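Local coordinates for protein putative non-ribosomal peptide synthetase (Actinomadura parvosata subsp. kistnae, PDB 6M7L) that belongs to the condensation-domain family of non-ribosomal peptide synthetases, probably acts in peptide biosynthesis, and is seen bound to another protein, at residues A167-G170 against A171-G175; T271-T274 against A275-A279; P329-T332 against E333-R337. All coordinates share one frame; numbering follows the deposited sequence.

Contact 1 of 3, residues A167-G170 against A171-G175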
loop_
_atom_site.group_PDB
_atom_site.type_symbol
_atom_site.label_atom_id
_atom_site.label_comp_id
_atom_site.label_asym_id
_atom_site.label_seq_id
_atom_site.Cartn_x
_atom_site.Cartn_y
_atom_site.Cartn_z
ATOM N N ALA A 167 -10.272 6.283 -7.079
ATOM C CA ALA A 167 -10.218 6.004 -8.509
ATOM C C ALA A 167 -11.438 6.566 -9.227
ATOM O O ALA A 167 -11.322 7.121 -10.326
ATOM C CB ALA A 167 -10.102 4.497 -8.746
ATOM N N ALA A 168 -12.618 6.442 -8.614
ATOM C CA ALA A 168 -13.832 6.938 -9.251
ATOM C C ALA A 168 -13.886 8.460 -9.234
ATOM O O ALA A 168 -14.377 9.079 -10.185
ATOM C CB ALA A 168 -15.064 6.347 -8.568
ATOM N N TYR A 169 -13.383 9.083 -8.167
ATOM C CA TYR A 169 -13.429 10.541 -8.090
ATOM C C TYR A 169 -12.501 11.180 -9.112
ATOM O O TYR A 169 -12.853 12.195 -9.724
ATOM C CB TYR A 169 -13.076 11.017 -6.682
ATOM C CG TYR A 169 -13.050 12.522 -6.562
ATOM C CD1 TYR A 169 -14.226 13.258 -6.564
ATOM C CD2 TYR A 169 -11.847 13.209 -6.456
ATOM C CE1 TYR A 169 -14.208 14.635 -6.459
ATOM C CE2 TYR A 169 -11.819 14.587 -6.351
ATOM C CZ TYR A 169 -13.003 15.295 -6.353
ATOM O OH TYR A 169 -12.981 16.668 -6.247
ATOM N N GLY A 170 -11.310 10.607 -9.306
ATOM C CA GLY A 170 -10.386 11.160 -10.283
ATOM C C GLY A 170 -10.970 11.194 -11.682
ATOM O O GLY A 170 -10.729 12.133 -12.444
ATOM N N ALA A 171 -11.752 10.174 -12.035
ATOM C CA ALA A 171 -12.420 10.173 -13.329
ATOM C C ALA A 171 -13.622 11.110 -13.337
ATOM O O ALA A 171 -13.842 11.831 -14.317
ATOM C CB ALA A 171 -12.846 8.752 -13.697
ATOM N N ARG A 172 -14.404 11.117 -12.254
ATOM C CA ARG A 172 -15.597 11.956 -12.202
ATOM C C ARG A 172 -15.237 13.436 -12.181
ATOM O O ARG A 172 -15.934 14.256 -12.791
ATOM C CB ARG A 172 -16.444 11.594 -10.982
ATOM C CG ARG A 172 -17.191 10.277 -11.109
ATOM C CD ARG A 172 -18.401 10.403 -12.021
ATOM N NE ARG A 172 -19.002 9.102 -12.305
ATOM C CZ ARG A 172 -20.169 8.935 -12.919
ATOM N NH1 ARG A 172 -20.873 9.988 -13.312
ATOM N NH2 ARG A 172 -20.636 7.712 -13.135
ATOM N N ARG A 173 -14.158 13.801 -11.485
ATOM C CA ARG A 173 -13.746 15.199 -11.446
ATOM C C ARG A 173 -13.273 15.704 -12.801
ATOM O O ARG A 173 -13.140 16.918 -12.980
ATOM C CB ARG A 173 -12.641 15.403 -10.406
ATOM C CG ARG A 173 -11.261 15.000 -10.884
ATOM C CD ARG A 173 -10.200 15.343 -9.855
ATOM N NE ARG A 173 -9.047 16.001 -10.464
ATOM C CZ ARG A 173 -8.800 17.305 -10.375
ATOM N NH1 ARG A 173 -9.619 18.092 -9.691
ATOM N NH2 ARG A 173 -7.729 17.818 -10.963
ATOM N N GLU A 174 -13.012 14.804 -13.749
ATOM C CA GLU A 174 -12.695 15.163 -15.122
ATOM C C GLU A 174 -13.872 14.929 -16.060
ATOM O O GLU A 174 -13.669 14.722 -17.261
ATOM C CB GLU A 174 -11.468 14.382 -15.597
ATOM C CG GLU A 174 -10.216 14.659 -14.781
ATOM C CD GLU A 174 -9.132 13.624 -15.005
ATOM O OE1 GLU A 174 -9.325 12.733 -15.858
ATOM O OE2 GLU A 174 -8.088 13.700 -14.322
ATOM N N GLY A 175 -15.093 14.950 -15.532
ATOM C CA GLY A 175 -16.285 14.780 -16.350
ATOM C C GLY A 175 -16.322 13.484 -17.129
ATOM O O GLY A 175 -16.779 13.466 -18.279
#
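Y169 and R173, one helical turn apart, meet where the helix 155-172 runs out: R173 CB lies over one face of the phenol ring, toward its rim, and CD passes near its edge carbons. R173 CB makes a CH-pi contact, 4.2 Å from the centroid of the Y169 ring and 16° off its normal, while R173 CD comes within 3.9 Å of Y169 CE2. The tyrosine CG lies anti to the backbone N (chi1 177°), which swings the ring along the helix toward the later residue. In R173 the crowded position of CG between N and C (chi1 80°) brings that atom to 3.3 Å from G170 O, and the bend at chi3 leads the guanidinium on toward the partner protein.

The close part of the contact is mostly backbone. R173 N donates to Y169 O at 2.7 Å, and R172 N to A168 O at 2.9 Å. The same A168 O has R172 CG beside it at 3.2 Å. On the buried flank, A168, Y169 and R172 pack against helix 58-71, where R172 NE meets D67, and Y169 OH is hydrogen-bonded to D57 N.

Beyond R173 the packing thins. E174 only grazes G170 O, its carboxylate engaging R176, and G175 is exposed to solvent and touches nothing of 167-170. The type I turn R172-G175 is nonetheless held by its own backbone: G175, with positive phi, is the C-prime residue of a Schellman motif, its N donating to R172 O.

The chemistry is thus divided along R173: carbons packed beside the tyrosine, and a charged end paired with an acidic side chain of another protein's chain. As E174 meets a basic side chain of that chain, the contact probably contributes to electrostatic recognition between the two proteins.

Contact 2 of 3, residues T271-T274 against A275-A279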
loop_
_atom_site.group_PDB
_atom_site.type_symbol
_atom_site.label_atom_id
_atom_site.label_comp_id
_atom_site.label_asym_id
_atom_site.label_seq_id
_atom_site.Cartn_x
_atom_site.Cartn_y
_atom_site.Cartn_z
ATOM N N THR A 271 5.127 -18.966 17.625
ATOM C CA THR A 271 5.315 -17.596 17.180
ATOM C C THR A 271 5.194 -16.644 18.363
ATOM O O THR A 271 4.865 -17.044 19.482
ATOM C CB THR A 271 4.291 -17.234 16.099
ATOM O OG1 THR A 271 2.971 -17.297 16.654
ATOM C CG2 THR A 271 4.387 -18.207 14.935
ATOM N N MET A 272 5.475 -15.365 18.103
ATOM C CA MET A 272 5.236 -14.350 19.124
ATOM C C MET A 272 3.768 -14.302 19.520
ATOM O O MET A 272 3.449 -14.048 20.687
ATOM C CB MET A 272 5.705 -12.982 18.633
ATOM C CG MET A 272 7.100 -12.614 19.098
ATOM S SD MET A 272 7.252 -12.707 20.895
ATOM C CE MET A 272 6.044 -11.488 21.405
ATOM N N PHE A 273 2.866 -14.544 18.566
ATOM C CA PHE A 273 1.451 -14.675 18.897
ATOM C C PHE A 273 1.239 -15.755 19.948
ATOM O O PHE A 273 0.485 -15.558 20.908
ATOM C CB PHE A 273 0.642 -14.984 17.636
ATOM C CG PHE A 273 -0.846 -15.039 17.860
ATOM C CD1 PHE A 273 -1.472 -16.232 18.186
ATOM C CD2 PHE A 273 -1.621 -13.897 17.734
ATOM C CE1 PHE A 273 -2.842 -16.283 18.392
ATOM C CE2 PHE A 273 -2.990 -13.941 17.935
ATOM C CZ PHE A 273 -3.601 -15.136 18.265
ATOM N N THR A 274 1.907 -16.901 19.790
ATOM C CA THR A 274 1.778 -17.977 20.766
ATOM C C THR A 274 2.301 -17.549 22.132
ATOM O O THR A 274 1.751 -17.942 23.166
ATOM C CB THR A 274 2.516 -19.222 20.272
ATOM O OG1 THR A 274 2.124 -19.511 18.925
ATOM C CG2 THR A 274 2.190 -20.420 21.152
ATOM N N ALA A 275 3.361 -16.737 22.155
ATOM C CA ALA A 275 3.914 -16.285 23.428
ATOM C C ALA A 275 2.952 -15.350 24.153
ATOM O O ALA A 275 2.750 -15.478 25.366
ATOM C CB ALA A 275 5.260 -15.600 23.202
ATOM N N VAL A 276 2.352 -14.403 23.430
ATOM C CA VAL A 276 1.392 -13.495 24.052
ATOM C C VAL A 276 0.084 -14.221 24.349
ATOM O O VAL A 276 -0.578 -13.949 25.358
ATOM C CB VAL A 276 1.169 -12.262 23.157
ATOM C CG1 VAL A 276 0.163 -11.311 23.793
ATOM C CG2 VAL A 276 2.488 -11.552 22.898
ATOM N N HIS A 277 -0.309 -15.153 23.475
ATOM C CA HIS A 277 -1.490 -15.973 23.730
ATOM C C HIS A 277 -1.360 -16.717 25.053
ATOM O O HIS A 277 -2.284 -16.715 25.873
ATOM C CB HIS A 277 -1.691 -16.949 22.567
ATOM C CG HIS A 277 -2.897 -17.829 22.693
ATOM N ND1 HIS A 277 -3.735 -17.808 23.787
ATOM C CD2 HIS A 277 -3.404 -18.761 21.851
ATOM C CE1 HIS A 277 -4.702 -18.692 23.617
ATOM N NE2 HIS A 277 -4.525 -19.282 22.448
ATOM N N ALA A 278 -0.208 -17.355 25.279
ATOM C CA ALA A 278 0.001 -18.092 26.521
ATOM C C ALA A 278 -0.017 -17.156 27.723
ATOM O O ALA A 278 -0.654 -17.448 28.741
ATOM C CB ALA A 278 1.315 -18.869 26.455
ATOM N N ALA A 279 0.679 -16.020 27.619
ATOM C CA ALA A 279 0.702 -15.061 28.719
ATOM C C ALA A 279 -0.700 -14.562 29.043
ATOM O O ALA A 279 -1.120 -14.565 30.206
ATOM C CB ALA A 279 1.624 -13.893 28.373
#
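M272 and V276 supply the main apolar meeting at the start of helix 272-288. The methionine chain is bent at both chi2 and chi3, near -60° each time, and the double bend carries the CE methyl across to V276 CG2 at 3.9 Å. Along the way the sulfur passes A275, with M272 SD 4.2 Å from A275 CB. On another side of the helix F273 CE1 approaches H277 CD2 at 4.3 Å; the two rings meet obliquely, each with its CG anti to the backbone N (chi1 -176° for F273).

These side chains serve a layout known from the chloramphenicol acetyltransferase-like fold of condensation domains, in which helices pack on a beta sheet. M272 and V276 lie against strands 410-418 and 374-380, M272 and A275 also meet helix 255-267, and T274 and A278 turn to helix 331-346.

Of the polar interactions, the side-chain one joins T271, at the N-cap position, to T274: their OG1 atoms share a hydrogen bond of 3.3 Å in which either may donate. The backbone bonds are regular, four successive i to i+4 links whose acceptors run from T271 O to T274 O and whose donors run from A275 N to A278 N. The shortest of them joins H277 N to F273 O at 2.7 Å.

Contact 3 of 3, residues P329-T332 against E333-R337; sequences PAFT and EILGR
E333 reaches back along P329 at the start of helix 331-346. Its CB sits 3.4 Å from A330 O. CG, placed anti to the backbone N (chi1 -173°), lies 3.9 Å from P329 CB, and CD keeps a similar distance from the same carbon. At the tip the oxygens divide: OE1 comes to 3.4 Å from P329 CA, whereas OE2 takes a weak hydrogen bond from R337 NH2, 3.2 Å long and part of a salt bridge. The extended chain therefore runs beside the proline before it meets the arginine. A carboxylate this near a helix N-terminus would also probably be favoured by the backbone dipoles.

P329 is enclosed from more than one direction. One face of the R337 guanidinium lies over P329 CB, and P329 CG is 3.3 Å from R337 NH1; the two side chains cross at about a right angle. I334 adds an apolar contact, its CG1 3.5 Å from P329 CB. One turn along, F331 CE1 meets L335 CD1 at 3.7 Å.

A330 occupies the N-cap position, and its carbonyl accepts from I334 N in a straight bond (163° at the hydrogen). F331 and T332 make backbone hydrogen bonds with V463 and P461, tying the helix start to the chain's C-terminal region, and L335 touches A268 in a loop. Inward, F331 packs on L261 and A264 of helix 255-267, while helix 272-288 takes the rest: F331 and I334 lie on A278, I334 also on M282, and L335 on T274.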
loop_
_atom_site.group_PDB
_atom_site.type_symbol
_atom_site.label_atom_id
_atom_site.label_comp_id
_atom_site.label_asym_id
_atom_site.label_seq_id
_atom_site.Cartn_x
_atom_site.Cartn_y
_atom_site.Cartn_z
ATOM N N PRO A 329 0.102 -25.996 34.629
ATOM C CA PRO A 329 1.139 -25.956 33.597
ATOM C C PRO A 329 2.056 -24.756 33.761
ATOM O O PRO A 329 1.677 -23.715 34.302
ATOM C CB PRO A 329 0.338 -25.855 32.291
ATOM C CG PRO A 329 -1.120 -26.014 32.681
ATOM C CD PRO A 329 -1.210 -25.596 34.103
ATOM N N ALA A 330 3.285 -24.921 33.284
ATOM C CA ALA A 330 4.233 -23.821 33.230
ATOM C C ALA A 330 4.052 -23.044 31.929
ATOM O O ALA A 330 3.383 -23.493 30.996
ATOM C CB ALA A 330 5.665 -24.338 33.359
ATOM N N PHE A 331 4.661 -21.855 31.877
ATOM C CA PHE A 331 4.531 -21.013 30.692
ATOM C C PHE A 331 4.991 -21.745 29.438
ATOM O O PHE A 331 4.342 -21.659 28.389
ATOM C CB PHE A 331 5.318 -19.717 30.873
ATOM C CG PHE A 331 5.380 -18.873 29.633
ATOM C CD1 PHE A 331 6.547 -18.798 28.888
ATOM C CD2 PHE A 331 4.269 -18.163 29.206
ATOM C CE1 PHE A 331 6.608 -18.024 27.745
ATOM C CE2 PHE A 331 4.322 -17.388 28.063
ATOM C CZ PHE A 331 5.494 -17.319 27.331
ATOM N N THR A 332 6.108 -22.472 29.527
ATOM C CA THR A 332 6.548 -23.285 28.398
ATOM C C THR A 332 5.500 -24.328 28.034
ATOM O O THR A 332 5.245 -24.579 26.850
ATOM C CB THR A 332 7.880 -23.964 28.718
ATOM O OG1 THR A 332 7.775 -24.666 29.964
ATOM C CG2 THR A 332 8.992 -22.939 28.814
ATOM N N GLU A 333 4.876 -24.942 29.043
ATOM C CA GLU A 333 3.852 -25.944 28.777
ATOM C C GLU A 333 2.580 -25.301 28.239
ATOM O O GLU A 333 1.926 -25.859 27.350
ATOM C CB GLU A 333 3.562 -26.742 30.047
ATOM C CG GLU A 333 2.638 -27.927 29.845
ATOM C CD GLU A 333 2.515 -28.780 31.094
ATOM O OE1 GLU A 333 3.056 -28.371 32.145
ATOM O OE2 GLU A 333 1.884 -29.857 31.023
ATOM N N ILE A 334 2.216 -24.128 28.763
ATOM C CA ILE A 334 1.064 -23.405 28.235
ATOM C C ILE A 334 1.348 -22.919 26.819
ATOM O O ILE A 334 0.461 -22.918 25.956
ATOM C CB ILE A 334 0.689 -22.246 29.176
ATOM C CG1 ILE A 334 0.308 -22.795 30.550
ATOM C CG2 ILE A 334 -0.447 -21.419 28.594
ATOM C CD1 ILE A 334 0.057 -21.739 31.590
ATOM N N LEU A 335 2.591 -22.509 26.558
ATOM C CA LEU A 335 2.981 -22.130 25.203
ATOM C C LEU A 335 2.782 -23.289 24.235
ATOM O O LEU A 335 2.425 -23.081 23.070
ATOM C CB LEU A 335 4.435 -21.658 25.197
ATOM C CG LEU A 335 4.889 -20.678 24.115
ATOM C CD1 LEU A 335 6.095 -19.899 24.607
ATOM C CD2 LEU A 335 5.222 -21.403 22.820
ATOM N N GLY A 336 3.001 -24.518 24.702
ATOM C CA GLY A 336 2.756 -25.672 23.852
ATOM C C GLY A 336 1.280 -25.886 23.582
ATOM O O GLY A 336 0.873 -26.123 22.442
ATOM N N ARG A 337 0.456 -25.804 24.632
ATOM C CA ARG A 337 -0.985 -25.945 24.452
ATOM C C ARG A 337 -1.529 -24.855 23.540
ATOM O O ARG A 337 -2.395 -25.114 22.696
ATOM C CB ARG A 337 -1.695 -25.910 25.808
ATOM C CG ARG A 337 -1.018 -26.729 26.892
ATOM C CD ARG A 337 -1.961 -27.752 27.502
ATOM N NE ARG A 337 -1.377 -28.392 28.679
ATOM C CZ ARG A 337 -1.770 -28.161 29.928
ATOM N NH1 ARG A 337 -2.760 -27.313 30.168
ATOM N NH2 ARG A 337 -1.178 -28.787 30.937
#

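Overall arrangement
The three contacts follow in series along one condensation-domain chain, each at a helix end. Contact 1 closes helix 155-172, which packs beside helix 58-71 in the part of the fold with the five-stranded sheet. Contacts 2 and 3 open helices 272-288 and 331-346, which lie side by side in the part with the four-stranded sheet. Their centres are about 10 Å apart and they touch, through T274 and A278 against F331, I334 and L335. Contact 1 lies across the chain's centre, its own centre about 46 Å from that of contact 2 and 56 Å from contact 3's. Only contact 1 is touched by the other protein's chain; contacts 2 and 3 join two neighbouring helices.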